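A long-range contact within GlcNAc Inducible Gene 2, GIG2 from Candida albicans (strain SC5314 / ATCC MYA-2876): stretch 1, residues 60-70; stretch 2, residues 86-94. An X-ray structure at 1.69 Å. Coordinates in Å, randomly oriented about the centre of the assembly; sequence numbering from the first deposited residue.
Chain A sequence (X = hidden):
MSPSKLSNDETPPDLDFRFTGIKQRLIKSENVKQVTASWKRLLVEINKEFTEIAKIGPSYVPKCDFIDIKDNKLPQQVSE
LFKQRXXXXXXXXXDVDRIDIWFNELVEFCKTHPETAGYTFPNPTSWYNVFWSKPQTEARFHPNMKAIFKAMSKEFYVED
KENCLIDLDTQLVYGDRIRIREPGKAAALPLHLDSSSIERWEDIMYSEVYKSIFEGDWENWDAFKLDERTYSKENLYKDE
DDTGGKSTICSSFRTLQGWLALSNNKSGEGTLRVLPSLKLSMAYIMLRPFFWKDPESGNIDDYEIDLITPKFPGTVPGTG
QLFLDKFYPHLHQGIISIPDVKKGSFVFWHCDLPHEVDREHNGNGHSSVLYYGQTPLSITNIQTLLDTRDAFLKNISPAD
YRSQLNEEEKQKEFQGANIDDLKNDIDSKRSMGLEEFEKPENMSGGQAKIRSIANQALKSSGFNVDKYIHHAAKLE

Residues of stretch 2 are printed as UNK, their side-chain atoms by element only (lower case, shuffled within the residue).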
ATOM      1  N   TYR A  60     -15.701  -7.715 -11.204  1.00 12.86           N
ATOM      2  CA  TYR A  60     -14.944  -8.634 -10.366  1.00 13.05           C
ATOM      3  C   TYR A  60     -14.425  -7.946  -9.085  1.00 12.86           C
ATOM      4  O   TYR A  60     -14.252  -8.604  -8.054  1.00 12.16           O
ATOM      5  CB  TYR A  60     -13.851  -9.301 -11.167  1.00 13.82           C
ATOM      6  CG  TYR A  60     -13.174 -10.482 -10.515  1.00 12.57           C
ATOM      7  CD1 TYR A  60     -12.138 -10.310  -9.617  1.00 12.96           C
ATOM      8  CD2 TYR A  60     -13.621 -11.750 -10.750  1.00 13.43           C
ATOM      9  CE1 TYR A  60     -11.525 -11.388  -9.025  1.00 13.06           C
ATOM     10  CE2 TYR A  60     -13.029 -12.852 -10.201  1.00 15.09           C
ATOM     11  CZ  TYR A  60     -12.031 -12.692  -9.321  1.00 15.68           C
ATOM     12  OH  TYR A  60     -11.477 -13.800  -8.794  1.00 14.97           O
ATOM     13  N   VAL A  61     -14.198  -6.630  -9.098  1.00 13.25           N
ATOM     14  CA  VAL A  61     -13.660  -5.985  -7.946  1.00 12.20           C
ATOM     15  C   VAL A  61     -14.729  -5.889  -6.887  1.00 11.72           C
ATOM     16  O   VAL A  61     -15.820  -5.402  -7.145  1.00 13.49           O
ATOM     17  CB  VAL A  61     -13.211  -4.507  -8.294  1.00 11.08           C
ATOM     18  CG1 VAL A  61     -12.842  -3.717  -7.077  1.00 11.62           C
ATOM     19  CG2 VAL A  61     -12.079  -4.615  -9.305  1.00 10.95           C
ATOM     20  N   PRO A  62     -14.427  -6.345  -5.678  1.00 11.23           N
ATOM     21  CA  PRO A  62     -15.395  -6.195  -4.593  1.00 13.12           C
ATOM     22  C   PRO A  62     -15.880  -4.733  -4.393  1.00 14.28           C
ATOM     23  O   PRO A  62     -15.097  -3.767  -4.416  1.00 11.97           O
ATOM     24  CB  PRO A  62     -14.630  -6.682  -3.394  1.00 11.88           C
ATOM     25  CG  PRO A  62     -13.579  -7.594  -3.938  1.00 11.60           C
ATOM     26  CD  PRO A  62     -13.169  -6.963  -5.232  1.00 11.30           C
ATOM     27  N   LYS A  63     -17.164  -4.593  -4.216  1.00 16.01           N
ATOM     28  CA  LYS A  63     -17.756  -3.319  -4.040  1.00 18.41           C
ATOM     29  C   LYS A  63     -18.891  -3.436  -3.030  1.00 21.08           C
ATOM     30  O   LYS A  63     -19.586  -4.398  -3.004  1.00 22.62           O
ATOM     31  CB  LYS A  63     -18.309  -2.870  -5.395  1.00 20.16           C
ATOM     32  CG  LYS A  63     -18.804  -1.464  -5.461  1.00 23.06           C
ATOM     33  CD  LYS A  63     -19.073  -0.967  -6.871  1.00 24.28           C
ATOM     34  CE  LYS A  63     -20.467  -1.233  -7.370  1.00 24.25           C
ATOM     35  NZ  LYS A  63     -20.506  -0.871  -8.805  1.00 23.79           N
ATOM     36  N   CYS A  64     -19.055  -2.436  -2.207  1.00 17.13           N
ATOM     37  CA  CYS A  64     -20.164  -2.395  -1.292  1.00 20.39           C
ATOM     38  C   CYS A  64     -20.518  -0.985  -0.934  1.00 21.56           C
ATOM     39  O   CYS A  64     -19.786  -0.092  -1.261  1.00 21.63           O
ATOM     40  CB  CYS A  64     -19.916  -3.222  -0.062  1.00 21.96           C
ATOM     41  SG  CYS A  64     -18.767  -2.502   1.109  1.00 23.48           S
ATOM     42  N   ASP A  65     -21.666  -0.802  -0.300  1.00 20.52           N
ATOM     43  CA  ASP A  65     -22.114   0.500   0.142  1.00 22.62           C
ATOM     44  C   ASP A  65     -21.720   0.801   1.577  1.00 19.58           C
ATOM     45  O   ASP A  65     -21.708  -0.069   2.379  1.00 19.43           O
ATOM     46  CB  ASP A  65     -23.610   0.693   0.033  1.00 27.12           C
ATOM     47  CG  ASP A  65     -23.993   2.162   0.004  1.00 33.54           C
ATOM     48  OD1 ASP A  65     -24.274   2.583  -1.120  1.00 30.10           O
ATOM     49  OD2 ASP A  65     -24.024   2.883   1.047  1.00 39.06           O
ATOM     50  N   PHE A  66     -21.424   2.069   1.837  1.00 17.11           N
ATOM     51  CA  PHE A  66     -21.011   2.458   3.147  1.00 17.71           C
ATOM     52  C   PHE A  66     -22.046   1.964   4.179  1.00 19.43           C
ATOM     53  O   PHE A  66     -21.682   1.535   5.231  1.00 17.92           O
ATOM     54  CB  PHE A  66     -20.872   3.977   3.223  1.00 19.04           C
ATOM     55  CG  PHE A  66     -20.486   4.459   4.557  1.00 18.83           C
ATOM     56  CD1 PHE A  66     -19.268   4.170   5.035  1.00 16.82           C
ATOM     57  CD2 PHE A  66     -21.371   5.128   5.362  1.00 18.79           C
ATOM     58  CE1 PHE A  66     -18.890   4.551   6.253  1.00 18.68           C
ATOM     59  CE2 PHE A  66     -20.993   5.513   6.612  1.00 20.06           C
ATOM     60  CZ  PHE A  66     -19.745   5.226   7.057  1.00 18.61           C
ATOM     61  N   ILE A  67     -23.314   2.023   3.839  1.00 21.24           N
ATOM     62  CA  ILE A  67     -24.356   1.594   4.777  1.00 23.26           C
ATOM     63  C   ILE A  67     -24.343   0.110   5.144  1.00 24.28           C
ATOM     64  O   ILE A  67     -24.830  -0.249   6.151  1.00 27.82           O
ATOM     65  CB  ILE A  67     -25.745   2.076   4.411  1.00 27.09           C
ATOM     66  CG1 ILE A  67     -26.365   1.213   3.368  1.00 28.14           C
ATOM     67  CG2 ILE A  67     -25.701   3.477   3.936  1.00 32.06           C
ATOM     68  CD1 ILE A  67     -27.762   1.682   3.097  1.00 32.62           C
ATOM     69  N   ASP A  68     -23.799  -0.727   4.283  1.00 21.38           N
ATOM     70  CA  ASP A  68     -23.608  -2.160   4.551  1.00 24.79           C
ATOM     71  C   ASP A  68     -22.584  -2.392   5.744  1.00 23.90           C
ATOM     72  O   ASP A  68     -22.506  -3.488   6.281  1.00 22.76           O
ATOM     73  CB  ASP A  68     -23.086  -2.929   3.290  1.00 25.75           C
ATOM     74  CG  ASP A  68     -23.983  -2.806   1.998  1.00 31.69           C
ATOM     75  OD1 ASP A  68     -25.210  -2.576   2.135  1.00 29.96           O
ATOM     76  OD2 ASP A  68     -23.447  -3.008   0.807  1.00 26.93           O
ATOM     77  N   ILE A  69     -21.779  -1.412   6.101  1.00 21.22           N
ATOM     78  CA  ILE A  69     -20.795  -1.578   7.156  1.00 23.95           C
ATOM     79  C   ILE A  69     -21.475  -1.318   8.483  1.00 26.29           C
ATOM     80  O   ILE A  69     -21.884  -0.172   8.759  1.00 27.04           O
ATOM     81  CB  ILE A  69     -19.607  -0.664   6.965  1.00 23.18           C
ATOM     82  CG1 ILE A  69     -18.892  -1.101   5.669  1.00 24.61           C
ATOM     83  CG2 ILE A  69     -18.686  -0.675   8.194  1.00 23.55           C
ATOM     84  CD1 ILE A  69     -17.851  -0.123   5.189  1.00 26.28           C
ATOM     85  N   LYS A  70     -21.685  -2.370   9.268  1.00 25.69           N
ATOM     86  CA  LYS A  70     -22.405  -2.225  10.550  1.00 25.40           C
ATOM     87  C   LYS A  70     -21.414  -2.551  11.618  1.00 28.02           C
ATOM     88  O   LYS A  70     -20.628  -3.461  11.414  1.00 23.64           O
ATOM     89  CB  LYS A  70     -23.576  -3.195  10.615  1.00 29.47           C
ATOM     90  CG  LYS A  70     -24.611  -3.069   9.525  1.00 35.08           C
ATOM     91  CD  LYS A  70     -25.453  -1.783   9.608  1.00 40.82           C
ATOM     92  CE  LYS A  70     -24.741  -0.475   9.207  1.00 48.53           C
ATOM     93  NZ  LYS A  70     -25.550   0.675   8.638  1.00 40.92           N
ATOM     94  N   UNK A  86      -8.167  -8.612  -2.744  1.00 10.68           N
ATOM     95  CA  UNK A  86      -7.192  -7.632  -2.267  1.00 11.36           C
ATOM     96  C   UNK A  86      -7.514  -6.185  -2.563  1.00 11.24           C
ATOM     97  O   UNK A  86      -6.642  -5.304  -2.481  1.00 12.12           O
ATOM     98  N   UNK A  87      -8.742  -5.876  -3.000  1.00 12.72           N
ATOM     99  CA  UNK A  87      -9.154  -4.496  -3.306  1.00 13.08           C
ATOM    100  C   UNK A  87     -10.662  -4.426  -2.951  1.00 11.99           C
ATOM    101  O   UNK A  87     -11.351  -5.450  -2.797  1.00 10.99           O
ATOM    102  s   UNK A  87      -9.527  -5.347  -5.928  1.00 14.03           S
ATOM    103  c   UNK A  87      -8.879  -4.102  -4.790  1.00 12.82           C
ATOM    104  N   UNK A  88     -11.117  -3.241  -2.761  1.00 11.68           N
ATOM    105  CA  UNK A  88     -12.506  -2.934  -2.385  1.00 11.08           C
ATOM    106  C   UNK A  88     -12.843  -1.512  -2.766  1.00 11.75           C
ATOM    107  O   UNK A  88     -12.089  -0.603  -2.442  1.00 13.27           O
ATOM    108  c   UNK A  88     -14.056  -2.766  -0.293  1.00 12.35           C
ATOM    109  c   UNK A  88     -12.660  -3.104  -0.872  1.00 11.93           C
ATOM    110  c   UNK A  88     -15.166  -3.673  -0.825  1.00 13.62           C
ATOM    111  c   UNK A  88     -13.950  -2.999   1.221  1.00 14.79           C
ATOM    112  N   UNK A  89     -14.027  -1.295  -3.331  1.00 10.71           N
ATOM    113  CA  UNK A  89     -14.596   0.001  -3.529  1.00 11.62           C
ATOM    114  C   UNK A  89     -15.830   0.126  -2.619  1.00 11.28           C
ATOM    115  O   UNK A  89     -16.715  -0.715  -2.658  1.00 11.04           O
ATOM    116  c   UNK A  89     -15.801   1.516  -5.257  1.00 13.98           C
ATOM    117  c   UNK A  89     -14.951   0.213  -4.999  1.00 12.41           C
ATOM    118  c   UNK A  89     -14.776   1.967  -7.774  1.00 16.05           C
ATOM    119  s   UNK A  89     -16.302   1.655  -7.007  1.00 15.76           S
ATOM    120  N   UNK A  90     -15.824   1.106  -1.759  1.00 11.47           N
ATOM    121  CA  UNK A  90     -16.945   1.396  -0.842  1.00 10.73           C
ATOM    122  C   UNK A  90     -17.642   2.610  -1.343  1.00 12.84           C
ATOM    123  O   UNK A  90     -17.063   3.738  -1.411  1.00 12.23           O
ATOM    124  c   UNK A  90     -17.570   1.926   1.521  1.00 12.90           C
ATOM    125  c   UNK A  90     -16.413   1.626   0.562  1.00 12.05           C
ATOM    126  c   UNK A  90     -15.539   0.465   1.042  1.00 13.05           C
ATOM    127  c   UNK A  90     -14.825   0.752   2.340  1.00 14.50           C
ATOM    128  N   UNK A  91     -18.879   2.465  -1.721  1.00 13.62           N
ATOM    129  CA  UNK A  91     -19.641   3.587  -2.302  1.00 14.77           C
ATOM    130  C   UNK A  91     -20.336   4.478  -1.272  1.00 15.19           C
ATOM    131  O   UNK A  91     -20.659   4.020  -0.220  1.00 14.60           O
ATOM    132  c   UNK A  91     -20.650   3.044  -3.294  1.00 17.52           C
ATOM    133  c   UNK A  91     -20.815   2.414  -5.745  1.00 26.27           C
ATOM    134  c   UNK A  91     -19.937   2.515  -4.508  1.00 21.32           C
ATOM    135  o   UNK A  91     -20.663   3.240  -6.738  1.00 31.31           O
ATOM    136  o   UNK A  91     -21.605   1.450  -5.695  1.00 24.03           O
ATOM    137  N   UNK A  92     -20.439   5.783  -1.536  1.00 15.53           N
ATOM    138  CA  UNK A  92     -21.284   6.658  -0.779  1.00 15.55           C
ATOM    139  C   UNK A  92     -20.762   6.889   0.648  1.00 15.63           C
ATOM    140  O   UNK A  92     -21.504   6.991   1.620  1.00 16.20           O
ATOM    141  c   UNK A  92     -23.416   6.079  -2.150  1.00 20.58           C
ATOM    142  o   UNK A  92     -23.380   7.009  -2.934  1.00 27.78           O
ATOM    143  n   UNK A  92     -24.106   5.025  -2.396  1.00 26.08           N
ATOM    144  c   UNK A  92     -22.759   6.149  -0.758  1.00 19.71           C
ATOM    145  N   UNK A  93     -19.455   6.926   0.784  1.00 15.63           N
ATOM    146  CA  UNK A  93     -18.820   7.261   2.062  1.00 15.66           C
ATOM    147  C   UNK A  93     -19.033   8.745   2.382  1.00 16.48           C
ATOM    148  O   UNK A  93     -19.249   9.097   3.532  1.00 17.90           O
ATOM    149  c   UNK A  93     -17.325   7.009   1.987  1.00 15.51           C
ATOM    150  c   UNK A  93     -17.107   5.523   1.601  1.00 14.63           C
ATOM    151  c   UNK A  93     -16.703   7.385   3.357  1.00 14.55           C
ATOM    152  N   UNK A  94     -18.955   9.598   1.378  1.00 15.39           N
ATOM    153  CA  UNK A  94     -19.097  11.050   1.559  1.00 15.65           C
ATOM    154  C   UNK A  94     -20.135  11.561   0.572  1.00 17.64           C
ATOM    155  O   UNK A  94     -20.112  11.179  -0.596  1.00 16.21           O
ATOM    156  c   UNK A  94     -16.773  11.398   3.584  1.00 15.94           C
ATOM    157  c   UNK A  94     -17.924  13.310   1.549  1.00 15.11           C
ATOM    158  c   UNK A  94     -16.612  11.251   2.137  1.00 14.36           C
ATOM    159  c   UNK A  94     -17.777  11.792   1.308  1.00 14.35           C
TER
HETATM  160  O   HOH W   1     -19.811   1.525  -9.640  1.00 28.25           O
HETATM  161  O   HOH W   2     -23.020   0.772  -7.801  1.00 44.41           O

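Position 86 has backbone atoms and no side chain. Its phi of 75° comes just after a helix ends, a value that by itself favours glycine, and nothing of the other stretch comes near where a CB would sit: G86.

Position 87 carries one carbon and then a sulfur, which lies 3.9 Å from V61 CG1 and 4.0 Å from P62 CD. A sulfur directly after CB means cysteine, C87. Its SG sits in an apolar niche, while C87 O is left without a partner, with P62 CG 3.3 Å from it.

Position 88 has four carbons, forked at the second, so the branch comes one atom beyond CB; one tip lies 4.0 Å from P62 CB and 4.3 Å from C64 SG. That is leucine, L88, and the tip is CD1. Chi1 t and chi2 p bring the end of a sideways-pointing side chain nearer to stretch 1.

Position 89 shows two carbons, a sulfur and a final carbon in an unbranched chain, with the sulfur 3.8 Å from K63 CD. A thioether is methionine, M89. It shares a sheet face with K63, and its end leads away.

Position 90 has four carbons forked at the first, one arm two carbons long. The short arm lies 4.2 Å from both F66 CB and I69 CD1, and the first carbon of the long arm is 4.4 Å from C64 SG. This is isoleucine, I90, on the same face as C64.

Position 91 has three carbons, the third carrying two oxygens, one of them 3.4 Å from K63 CE. A carboxylate on a chain of this length is glutamate, E91. K63 NZ stays 4.0 Å from E91 OE1, beyond a salt bridge, but water 2 accepts from K63 NZ in a weak bond of 3.2 Å and donates to E91 OE1 at 2.6 Å.

Position 92 has two carbons, the second bearing one oxygen and one nitrogen; the nitrogen lies 2.8 Å from D65 OD1. A short amide is asparagine, N92, and ND2 donates to that carboxylate. Its positive phi of 70° comes just where the strand has ended.

Position 93 has one carbon carrying two more, one of them 4.3 Å from F66 CD1. Branching at CB with no further atoms gives valine, V93.

Position 94 again has four carbons, forked at the first with one two-carbon arm, and touches nothing on stretch 1: isoleucine, I94.

The rule here is a parallel strand pair. M89 N donates to P62 O (2.9 Å), C64 N to M89 O (2.9 Å), E91 N to C64 O (2.8 Å) and F66 N to E91 O (2.9 Å), so the ladder runs from before strand 63-65 to just past it. Alternation then sets the faces: C64 and I90 share one, and the charged K63, D65 and E91 share the other with M89. At the far end F66, just past its strand, packs on I90 and V93, and D65 accepts a hydrogen bond from N92.

Stretch 2 86-94: GCLMIENVI
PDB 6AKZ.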